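Local coordinates for protein botulinum neurotoxin type G (Clostridium botulinum, PDB 3MPP) that binds the nerve-cell surface through this receptor-binding domain, so that the toxin's heavy chain can deliver the light-chain protease into the host cytosol, at residues A[237-242]-A[284-289]; A[318-323]-A[337-342]; A[324-329]-A[345-350]. The protein carries 4 engineered substitutions. All coordinates share one frame; numbering follows the deposited sequence.

Contact 1: A[237-242]-A[284-289]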
loop_
_atom_site.group_PDB
_atom_site.type_symbol
_atom_site.label_atom_id
_atom_site.label_comp_id
_atom_site.label_asym_id
_atom_site.label_seq_id
_atom_site.Cartn_x
_atom_site.Cartn_y
_atom_site.Cartn_z
ATOM N N ASP A 237 14.797 11.098 -5.085
ATOM C CA ASP A 237 15.125 11.072 -6.504
ATOM C C ASP A 237 14.127 10.270 -7.334
ATOM O O ASP A 237 14.486 9.697 -8.364
ATOM C CB ASP A 237 16.549 10.524 -6.712
ATOM C CG ASP A 237 17.616 11.366 -6.014
ATOM O OD1 ASP A 237 17.342 12.534 -5.654
ATOM O OD2 ASP A 237 18.736 10.856 -5.831
ATOM N N THR A 238 12.872 10.247 -6.899
ATOM C CA THR A 238 11.830 9.474 -7.568
ATOM C C THR A 238 10.621 10.365 -7.851
ATOM O O THR A 238 10.157 11.096 -6.966
ATOM C CB THR A 238 11.382 8.308 -6.657
ATOM O OG1 THR A 238 12.516 7.482 -6.369
ATOM C CG2 THR A 238 10.239 7.468 -7.295
ATOM N N GLN A 239 10.082 10.286 -9.063
ATOM C CA GLN A 239 8.914 11.109 -9.405
ATOM C C GLN A 239 7.639 10.634 -8.720
ATOM O O GLN A 239 7.289 9.455 -8.790
ATOM C CB GLN A 239 8.711 11.156 -10.914
ATOM C CG GLN A 239 9.870 11.835 -11.660
ATOM C CD GLN A 239 9.791 11.566 -13.138
ATOM O OE1 GLN A 239 9.513 10.445 -13.549
ATOM N NE2 GLN A 239 10.000 12.594 -13.947
ATOM N N TYR A 240 6.942 11.574 -8.081
ATOM C CA TYR A 240 5.729 11.288 -7.332
ATOM C C TYR A 240 4.652 12.320 -7.622
ATOM O O TYR A 240 4.918 13.526 -7.581
ATOM C CB TYR A 240 5.998 11.392 -5.837
ATOM C CG TYR A 240 6.832 10.286 -5.234
ATOM C CD1 TYR A 240 6.470 8.947 -5.378
ATOM C CD2 TYR A 240 7.957 10.588 -4.475
ATOM C CE1 TYR A 240 7.236 7.926 -4.790
ATOM C CE2 TYR A 240 8.729 9.583 -3.890
ATOM C CZ TYR A 240 8.356 8.255 -4.047
ATOM O OH TYR A 240 9.120 7.256 -3.457
ATOM N N TYR A 241 3.439 11.844 -7.880
ATOM C CA TYR A 241 2.244 12.685 -7.832
ATOM C C TYR A 241 1.759 12.722 -6.382
ATOM O O TYR A 241 2.185 11.915 -5.551
ATOM C CB TYR A 241 1.176 12.145 -8.803
ATOM C CG TYR A 241 1.688 12.155 -10.224
ATOM C CD1 TYR A 241 1.686 13.331 -10.967
ATOM C CD2 TYR A 241 2.220 11.007 -10.807
ATOM C CE1 TYR A 241 2.189 13.370 -12.273
ATOM C CE2 TYR A 241 2.729 11.032 -12.112
ATOM C CZ TYR A 241 2.700 12.217 -12.834
ATOM O OH TYR A 241 3.182 12.253 -14.111
ATOM N N LEU A 242 0.886 13.667 -6.068
ATOM C CA LEU A 242 0.573 13.949 -4.682
ATOM C C LEU A 242 -0.885 13.642 -4.398
ATOM O O LEU A 242 -1.779 13.971 -5.186
ATOM C CB LEU A 242 0.922 15.407 -4.349
ATOM C CG LEU A 242 1.029 15.870 -2.888
ATOM C CD1 LEU A 242 2.016 15.015 -2.067
ATOM C CD2 LEU A 242 1.407 17.355 -2.818
ATOM N N ARG A 284 4.359 17.122 -10.395
ATOM C CA ARG A 284 5.186 15.945 -10.221
ATOM C C ARG A 284 6.404 16.328 -9.375
ATOM O O ARG A 284 7.174 17.200 -9.754
ATOM C CB ARG A 284 5.589 15.394 -11.582
ATOM C CG ARG A 284 6.249 14.018 -11.521
ATOM C CD ARG A 284 6.412 13.470 -12.914
ATOM N NE ARG A 284 7.286 14.301 -13.731
ATOM C CZ ARG A 284 7.496 14.111 -15.031
ATOM N NH1 ARG A 284 6.899 13.107 -15.666
ATOM N NH2 ARG A 284 8.294 14.927 -15.700
ATOM N N PHE A 285 6.533 15.702 -8.212
ATOM C CA PHE A 285 7.541 16.063 -7.226
ATOM C C PHE A 285 8.695 15.090 -7.233
ATOM O O PHE A 285 8.527 13.909 -7.549
ATOM C CB PHE A 285 6.939 16.017 -5.811
ATOM C CG PHE A 285 5.891 17.063 -5.554
ATOM C CD1 PHE A 285 6.240 18.286 -4.989
ATOM C CD2 PHE A 285 4.554 16.816 -5.848
ATOM C CE1 PHE A 285 5.278 19.262 -4.742
ATOM C CE2 PHE A 285 3.575 17.786 -5.602
ATOM C CZ PHE A 285 3.951 19.016 -5.050
ATOM N N ILE A 286 9.865 15.587 -6.842
ATOM C CA ILE A 286 10.995 14.723 -6.522
ATOM C C ILE A 286 11.514 15.127 -5.147
ATOM O O ILE A 286 11.831 16.282 -4.919
ATOM C CB ILE A 286 12.119 14.840 -7.545
ATOM C CG1 ILE A 286 11.630 14.326 -8.906
ATOM C CG2 ILE A 286 13.361 14.075 -7.068
ATOM C CD1 ILE A 286 12.598 14.588 -10.039
ATOM N N ILE A 287 11.589 14.166 -4.236
ATOM C CA ILE A 287 12.155 14.412 -2.920
ATOM C C ILE A 287 13.681 14.410 -2.977
ATOM O O ILE A 287 14.294 13.440 -3.445
ATOM C CB ILE A 287 11.634 13.375 -1.897
ATOM C CG1 ILE A 287 10.094 13.329 -1.928
ATOM C CG2 ILE A 287 12.104 13.713 -0.500
ATOM C CD1 ILE A 287 9.530 12.178 -1.134
ATOM N N LYS A 288 14.289 15.493 -2.488
ATOM C CA LYS A 288 15.750 15.627 -2.460
ATOM C C LYS A 288 16.248 15.694 -1.018
ATOM O O LYS A 288 15.591 16.275 -0.148
ATOM C CB LYS A 288 16.198 16.927 -3.170
ATOM C CG LYS A 288 15.713 17.094 -4.599
ATOM C CD LYS A 288 16.190 15.948 -5.496
ATOM C CE LYS A 288 17.701 15.991 -5.664
ATOM N NZ LYS A 288 18.159 15.021 -6.708
ATOM N N LYS A 289 17.427 15.140 -0.773
ATOM C CA LYS A 289 18.072 15.295 0.522
ATOM C C LYS A 289 18.500 16.735 0.703
ATOM O O LYS A 289 19.167 17.299 -0.157
ATOM C CB LYS A 289 19.295 14.381 0.640
ATOM C CG LYS A 289 18.948 12.904 0.732
ATOM C CD LYS A 289 20.205 12.036 0.711
ATOM C CE LYS A 289 19.860 10.606 0.303
ATOM N NZ LYS A 289 21.027 9.667 0.440
HETATM O O HOH W 1 18.415 13.558 -3.172
HETATM O O HOH W 2 11.475 11.361 -4.734
HETATM O O HOH W 3 5.392 10.665 -14.788
#
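Arg284 runs alongside Tyr241 and ends beneath the amide of Gln239, threading its side chain between two residues of the facing strand. CG stands anti to the backbone N (chi1 -170°), which lays it over one face of the Tyr241 ring, toward the rim; Arg284 CB touches Tyr241 CE1 at 4.0 Å. Arg284 CG also meets Gln239 CB at 3.8 Å, and Arg284 CD lies 3.7 Å from Tyr241 OH. A bend at chi3 (62°) then turns NE out of the extended line. At the tip, Gln239 NE2 sits over the centre of the guanidinium, 3.1 Å from Arg284 CZ, with the two planes 28° apart. Both groups are donors, so they pack without a hydrogen bond between them; the carboxylate of Asp313 reconciles them, taking NE of Arg284 on OD1 and NE2 of Gln239 on OD2. A water in the guanidinium plane links Arg284 NH1 to Tyr241 OH.

Behind this cluster the backbones of Tyr240 and Phe285 form an antiparallel hydrogen-bonded pair, and Leu242 CD2 packs 3.6 Å from Phe285 CE2. At the far end Lys288 NZ, carried by a doubly bent chain, makes a 2.8 Å salt bridge to Asp237 OD1 from above the carboxylate plane, while Asp237 N bonds Ile287 O.

The pair belongs to the antiparallel sheet of the C-terminal receptor-binding subdomain: strand 285-289 pairs on with strand 307-312, and strand 239-244 with strand 420-423, and Phe397 of strand 394-400 packs against both Leu242 and Phe285.

Contact 2: A[318-323]-A[337-342]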
loop_
_atom_site.group_PDB
_atom_site.type_symbol
_atom_site.label_atom_id
_atom_site.label_comp_id
_atom_site.label_asym_id
_atom_site.label_seq_id
_atom_site.Cartn_x
_atom_site.Cartn_y
_atom_site.Cartn_z
ATOM N N GLU A 318 13.015 24.272 -16.465
ATOM C CA GLU A 318 13.849 24.427 -15.280
ATOM C C GLU A 318 13.180 23.818 -14.053
ATOM O O GLU A 318 11.959 23.650 -14.000
ATOM C CB GLU A 318 14.245 25.893 -15.032
ATOM C CG GLU A 318 13.102 26.798 -14.647
ATOM C CD GLU A 318 13.546 28.212 -14.297
ATOM O OE1 GLU A 318 14.744 28.440 -14.026
ATOM O OE2 GLU A 318 12.676 29.105 -14.282
ATOM N N SER A 319 14.005 23.469 -13.082
ATOM C CA SER A 319 13.537 22.889 -11.847
ATOM C C SER A 319 12.842 23.962 -11.029
ATOM O O SER A 319 13.312 25.108 -10.955
ATOM C CB SER A 319 14.716 22.317 -11.059
ATOM O OG SER A 319 14.286 21.798 -9.816
ATOM N N TYR A 320 11.714 23.590 -10.435
ATOM C CA TYR A 320 11.045 24.439 -9.464
ATOM C C TYR A 320 11.155 23.736 -8.129
ATOM O O TYR A 320 11.583 22.592 -8.058
ATOM C CB TYR A 320 9.572 24.634 -9.813
ATOM C CG TYR A 320 9.309 25.751 -10.797
ATOM C CD1 TYR A 320 8.445 26.795 -10.484
ATOM C CD2 TYR A 320 9.924 25.758 -12.041
ATOM C CE1 TYR A 320 8.194 27.820 -11.394
ATOM C CE2 TYR A 320 9.686 26.775 -12.950
ATOM C CZ TYR A 320 8.820 27.804 -12.619
ATOM O OH TYR A 320 8.585 28.811 -13.527
ATOM N N ARG A 321 10.755 24.419 -7.069
ATOM C CA ARG A 321 10.863 23.858 -5.738
ATOM C C ARG A 321 9.808 24.512 -4.893
ATOM O O ARG A 321 9.359 25.621 -5.204
ATOM C CB ARG A 321 12.251 24.146 -5.157
ATOM C CG ARG A 321 12.405 23.759 -3.686
ATOM C CD ARG A 321 13.862 23.827 -3.259
ATOM N NE ARG A 321 14.646 22.819 -3.958
ATOM C CZ ARG A 321 15.967 22.711 -3.873
ATOM N NH1 ARG A 321 16.662 23.562 -3.118
ATOM N NH2 ARG A 321 16.589 21.750 -4.542
ATOM N N VAL A 322 9.403 23.823 -3.831
ATOM C CA VAL A 322 8.411 24.353 -2.918
ATOM C C VAL A 322 9.083 25.261 -1.895
ATOM O O VAL A 322 10.049 24.857 -1.254
ATOM C CB VAL A 322 7.664 23.216 -2.183
ATOM C CG1 VAL A 322 6.669 23.796 -1.196
ATOM C CG2 VAL A 322 6.948 22.274 -3.199
ATOM N N TYR A 323 8.571 26.484 -1.751
ATOM C CA TYR A 323 9.087 27.420 -0.746
ATOM C C TYR A 323 8.030 27.870 0.255
ATOM O O TYR A 323 6.859 28.063 -0.085
ATOM C CB TYR A 323 9.741 28.654 -1.390
ATOM C CG TYR A 323 11.037 28.359 -2.114
ATOM C CD1 TYR A 323 12.259 28.466 -1.469
ATOM C CD2 TYR A 323 11.028 27.960 -3.446
ATOM C CE1 TYR A 323 13.450 28.203 -2.137
ATOM C CE2 TYR A 323 12.202 27.682 -4.118
ATOM C CZ TYR A 323 13.409 27.806 -3.462
ATOM O OH TYR A 323 14.561 27.510 -4.141
ATOM N N LEU A 337 5.616 28.224 -5.290
ATOM C CA LEU A 337 6.238 27.219 -6.155
ATOM C C LEU A 337 7.048 28.017 -7.161
ATOM O O LEU A 337 6.466 28.735 -7.981
ATOM C CB LEU A 337 5.174 26.332 -6.848
ATOM C CG LEU A 337 4.099 25.730 -5.937
ATOM C CD1 LEU A 337 3.110 24.811 -6.699
ATOM C CD2 LEU A 337 4.743 24.991 -4.762
ATOM N N ALA A 338 8.378 27.935 -7.069
ATOM C CA ALA A 338 9.254 28.869 -7.807
ATOM C C ALA A 338 10.590 28.273 -8.276
ATOM O O ALA A 338 11.057 27.262 -7.744
ATOM C CB ALA A 338 9.517 30.096 -6.940
ATOM N N PRO A 339 11.213 28.910 -9.277
ATOM C CA PRO A 339 12.588 28.535 -9.620
ATOM C C PRO A 339 13.502 28.659 -8.402
ATOM O O PRO A 339 13.257 29.479 -7.506
ATOM C CB PRO A 339 12.998 29.582 -10.676
ATOM C CG PRO A 339 11.689 30.126 -11.220
ATOM C CD PRO A 339 10.707 30.043 -10.078
ATOM N N ILE A 340 14.557 27.858 -8.385
ATOM C CA ILE A 340 15.536 27.890 -7.307
ATOM C C ILE A 340 16.063 29.299 -7.082
ATOM O O ILE A 340 16.353 30.029 -8.036
ATOM C CB ILE A 340 16.728 26.959 -7.597
ATOM C CG1 ILE A 340 16.230 25.576 -8.020
ATOM C CG2 ILE A 340 17.649 26.873 -6.378
ATOM C CD1 ILE A 340 15.168 25.000 -7.094
ATOM N N ASN A 341 16.192 29.678 -5.813
ATOM C CA ASN A 341 16.622 31.035 -5.469
ATOM C C ASN A 341 17.261 31.089 -4.086
ATOM O O ASN A 341 17.064 30.178 -3.278
ATOM C CB ASN A 341 15.406 31.970 -5.481
ATOM C CG ASN A 341 14.399 31.624 -4.382
ATOM O OD1 ASN A 341 14.537 32.075 -3.247
ATOM N ND2 ASN A 341 13.386 30.811 -4.717
ATOM N N ASP A 342 17.982 32.180 -3.817
ATOM C CA ASP A 342 18.583 32.424 -2.504
ATOM C C ASP A 342 17.923 33.591 -1.767
ATOM O O ASP A 342 18.589 34.367 -1.080
ATOM C CB ASP A 342 20.065 32.717 -2.665
ATOM C CG ASP A 342 20.843 31.504 -3.120
ATOM O OD1 ASP A 342 20.583 30.410 -2.589
ATOM O OD2 ASP A 342 21.699 31.649 -4.011
HETATM O O HOH W 4 15.290 26.663 -10.988
HETATM O O HOH W 5 16.970 27.365 -2.465
#
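Tyr323 OH is gripped by Asn341 N, which donates to it over 3.2 Å, and by a water lying in the ring plane, 2.9 Å from Tyr323 OH, that is itself bonded to Asn341 O. The Asn341 side chain meets the same ring tip to tip. Its CG occupies the crowded position between backbone N and carbonyl carbon (chi1 66°), and ND2 comes to rest over one face of the ring, toward the rim and 3.3 Å from Tyr323 CZ. The amide rotation is fixed from both ends: ND2 makes a nearly straight 3.1 Å bond to Pro339 O, in the amide plane, and OD1 accepts from Asp343 N. Ala338 O reaches the edge of the Tyr323 ring.

Between the strands, Arg321 and Ala338 exchange backbone bonds in both directions. On the Val322 and Leu337 face, the two side chains lie side by side, CG2 of Val322 touching CD2 of Leu337.

Further along, Pro339 presses CD over the Tyr320 ring, a CH-pi contact 4.0 Å from the ring centroid, and Leu337 O meets the edge of the same ring. Glu318 OE2 comes to 3.4 Å from Pro339 CG. A water carries the connection past the proline, joining Ser319 O to Ile340 N. Ile340 CD1 packs 3.6 Å from Arg321 CB and lies over one guanidinium face; the Arg321 tip itself is engaged by Asp348, Asn311 and the ring of Tyr309.

This is an antiparallel beta hairpin, strands 320-325 and 332-339, of the kind from which the beta-trefoil of the C-terminal receptor-binding subdomain is built.

Contact 3: A[324-329]-A[345-350]; sequences VLVNSK and TFYDVL
Val324 and Tyr347 form an antiparallel hydrogen-bonded pair: Val324 N gives a straight 2.8 Å bond to Tyr347 O, and Tyr347 N returns a more bent one to Val324 O. A third backbone bond runs from Val326 N to Thr345 O at 3.1 Å.

The side chains fill in around this ladder. Leu325 lies beside Phe346, with Leu325 CD1 in the ring plane, 3.5 Å from Phe346 CE1. Val326 uses both methyls against the facing strand. CG1, anti to its own carbonyl carbon (chi1 -74°), reaches Tyr347 CB at 3.3 Å, while CG2 sits 3.1 Å from Thr345 O; both approaches are tight.

Farther out, Phe346 stacks on Phe336 of strand 332-339, and its ring also has Thr345 OG1 above one face; that hydroxyl is hydrogen-bonded to Asp343. Tyr347 presents a ring face to its neighbour Val349 N and makes a cation-pi contact with Lys369. Val324 and Val326 both rest on Phe374, and a type I turn from Leu325 to Ser328 takes the chain away.

Across the contact every hydrogen bond joins backbone to backbone and the side chains meet mainly through carbon, so the pairing rests on strand geometry and apolar packing, with charged groups of these two segments taking no direct part.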
loop_
_atom_site.group_PDB
_atom_site.type_symbol
_atom_site.label_atom_id
_atom_site.label_comp_id
_atom_site.label_asym_id
_atom_site.label_seq_id
_atom_site.Cartn_x
_atom_site.Cartn_y
_atom_site.Cartn_z
ATOM N N VAL A 324 8.467 28.058 1.490
ATOM C CA VAL A 324 7.620 28.594 2.530
ATOM C C VAL A 324 7.926 30.079 2.760
ATOM O O VAL A 324 9.087 30.463 2.901
ATOM C CB VAL A 324 7.830 27.811 3.831
ATOM C CG1 VAL A 324 7.142 28.521 5.008
ATOM C CG2 VAL A 324 7.296 26.398 3.664
ATOM N N LEU A 325 6.890 30.910 2.801
ATOM C CA LEU A 325 7.096 32.320 3.112
ATOM C C LEU A 325 7.400 32.456 4.601
ATOM O O LEU A 325 6.521 32.276 5.430
ATOM C CB LEU A 325 5.864 33.137 2.718
ATOM C CG LEU A 325 5.891 33.645 1.274
ATOM C CD1 LEU A 325 5.772 32.492 0.296
ATOM C CD2 LEU A 325 4.796 34.681 1.028
ATOM N N VAL A 326 8.642 32.769 4.944
ATOM C CA VAL A 326 9.057 32.750 6.350
ATOM C C VAL A 326 8.611 33.941 7.187
ATOM O O VAL A 326 8.488 33.825 8.401
ATOM C CB VAL A 326 10.582 32.589 6.504
ATOM C CG1 VAL A 326 10.985 31.167 6.191
ATOM C CG2 VAL A 326 11.314 33.571 5.619
ATOM N N ASN A 327 8.359 35.074 6.546
ATOM C CA ASN A 327 7.999 36.285 7.269
ATOM C C ASN A 327 6.508 36.594 7.205
ATOM O O ASN A 327 6.109 37.753 7.252
ATOM C CB ASN A 327 8.800 37.489 6.759
ATOM C CG ASN A 327 10.281 37.398 7.105
ATOM O OD1 ASN A 327 11.139 37.826 6.332
ATOM N ND2 ASN A 327 10.584 36.831 8.272
ATOM N N SER A 328 5.686 35.559 7.090
ATOM C CA SER A 328 4.242 35.743 7.193
ATOM C C SER A 328 3.787 35.701 8.649
ATOM O O SER A 328 4.272 34.893 9.439
ATOM C CB SER A 328 3.495 34.678 6.393
ATOM O OG SER A 328 2.105 34.770 6.639
ATOM N N LYS A 329 2.851 36.571 8.999
ATOM C CA LYS A 329 2.250 36.554 10.326
ATOM C C LYS A 329 0.835 35.954 10.306
ATOM O O LYS A 329 0.129 36.003 11.309
ATOM C CB LYS A 329 2.191 37.971 10.906
ATOM C CG LYS A 329 0.871 38.680 10.638
ATOM C CD LYS A 329 0.695 39.907 11.520
ATOM C CE LYS A 329 -0.775 40.136 11.852
ATOM N NZ LYS A 329 -1.662 39.978 10.663
ATOM N N THR A 345 13.600 35.554 2.206
ATOM C CA THR A 345 12.206 35.679 2.633
ATOM C C THR A 345 11.453 34.366 2.382
ATOM O O THR A 345 10.299 34.209 2.775
ATOM C CB THR A 345 11.481 36.835 1.938
ATOM O OG1 THR A 345 11.490 36.617 0.525
ATOM C CG2 THR A 345 12.150 38.181 2.275
ATOM N N PHE A 346 12.116 33.426 1.717
ATOM C CA PHE A 346 11.524 32.116 1.471
ATOM C C PHE A 346 12.443 31.049 2.050
ATOM O O PHE A 346 13.640 31.283 2.219
ATOM C CB PHE A 346 11.330 31.880 -0.025
ATOM C CG PHE A 346 10.573 32.981 -0.727
ATOM C CD1 PHE A 346 9.220 33.179 -0.484
ATOM C CD2 PHE A 346 11.208 33.798 -1.644
ATOM C CE1 PHE A 346 8.521 34.195 -1.139
ATOM C CE2 PHE A 346 10.516 34.809 -2.302
ATOM C CZ PHE A 346 9.169 35.000 -2.048
ATOM N N TYR A 347 11.888 29.876 2.341
ATOM C CA TYR A 347 12.669 28.798 2.922
ATOM C C TYR A 347 12.209 27.458 2.360
ATOM O O TYR A 347 11.000 27.203 2.253
ATOM C CB TYR A 347 12.494 28.826 4.438
ATOM C CG TYR A 347 13.444 27.933 5.215
ATOM C CD1 TYR A 347 14.810 27.972 4.979
ATOM C CD2 TYR A 347 12.973 27.081 6.218
ATOM C CE1 TYR A 347 15.692 27.180 5.701
ATOM C CE2 TYR A 347 13.853 26.285 6.952
ATOM C CZ TYR A 347 15.207 26.340 6.682
ATOM O OH TYR A 347 16.092 25.556 7.386
ATOM N N ASP A 348 13.159 26.588 2.020
ATOM C CA ASP A 348 12.811 25.350 1.321
ATOM C C ASP A 348 13.105 24.070 2.095
ATOM O O ASP A 348 12.769 22.979 1.643
ATOM C CB ASP A 348 13.476 25.287 -0.055
ATOM C CG ASP A 348 15.008 25.349 0.025
ATOM O OD1 ASP A 348 15.563 25.611 1.110
ATOM O OD2 ASP A 348 15.654 25.145 -1.011
ATOM N N VAL A 349 13.701 24.205 3.266
ATOM C CA VAL A 349 14.043 23.031 4.071
ATOM C C VAL A 349 12.824 22.494 4.857
ATOM O O VAL A 349 12.279 23.157 5.758
ATOM C CB VAL A 349 15.207 23.337 5.018
ATOM C CG1 VAL A 349 15.535 22.106 5.850
ATOM C CG2 VAL A 349 16.432 23.818 4.206
ATOM N N LEU A 350 12.395 21.292 4.483
ATOM C CA LEU A 350 11.209 20.674 5.049
ATOM C C LEU A 350 11.565 19.390 5.788
ATOM O O LEU A 350 12.679 18.877 5.673
ATOM C CB LEU A 350 10.228 20.307 3.931
ATOM C CG LEU A 350 9.941 21.399 2.908
ATOM C CD1 LEU A 350 9.035 20.857 1.785
ATOM C CD2 LEU A 350 9.329 22.602 3.618
#

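In the fold
All three contacts lie in the C-terminal receptor-binding subdomain, on one antiparallel sheet and on the same side of the chain's centre. Contact 1 closes before the others open. Contacts 2 and 3 alternate along the chain and share strand 320-325, which pairs with strand 332-339 in one and strand 346-353 in the other; their centres are about 12 Å apart, and the Arg321-Asp348 salt bridge joins them. The centre of contact 1 is about 14 Å from that of contact 2, which it touches where Phe285 packs on Val322, and about 20 Å from that of contact 3, without touching. Together they mark neighbouring strands of the trefoil subdomain, linked through strand 307-312, away from the inferred ganglioside-binding motif.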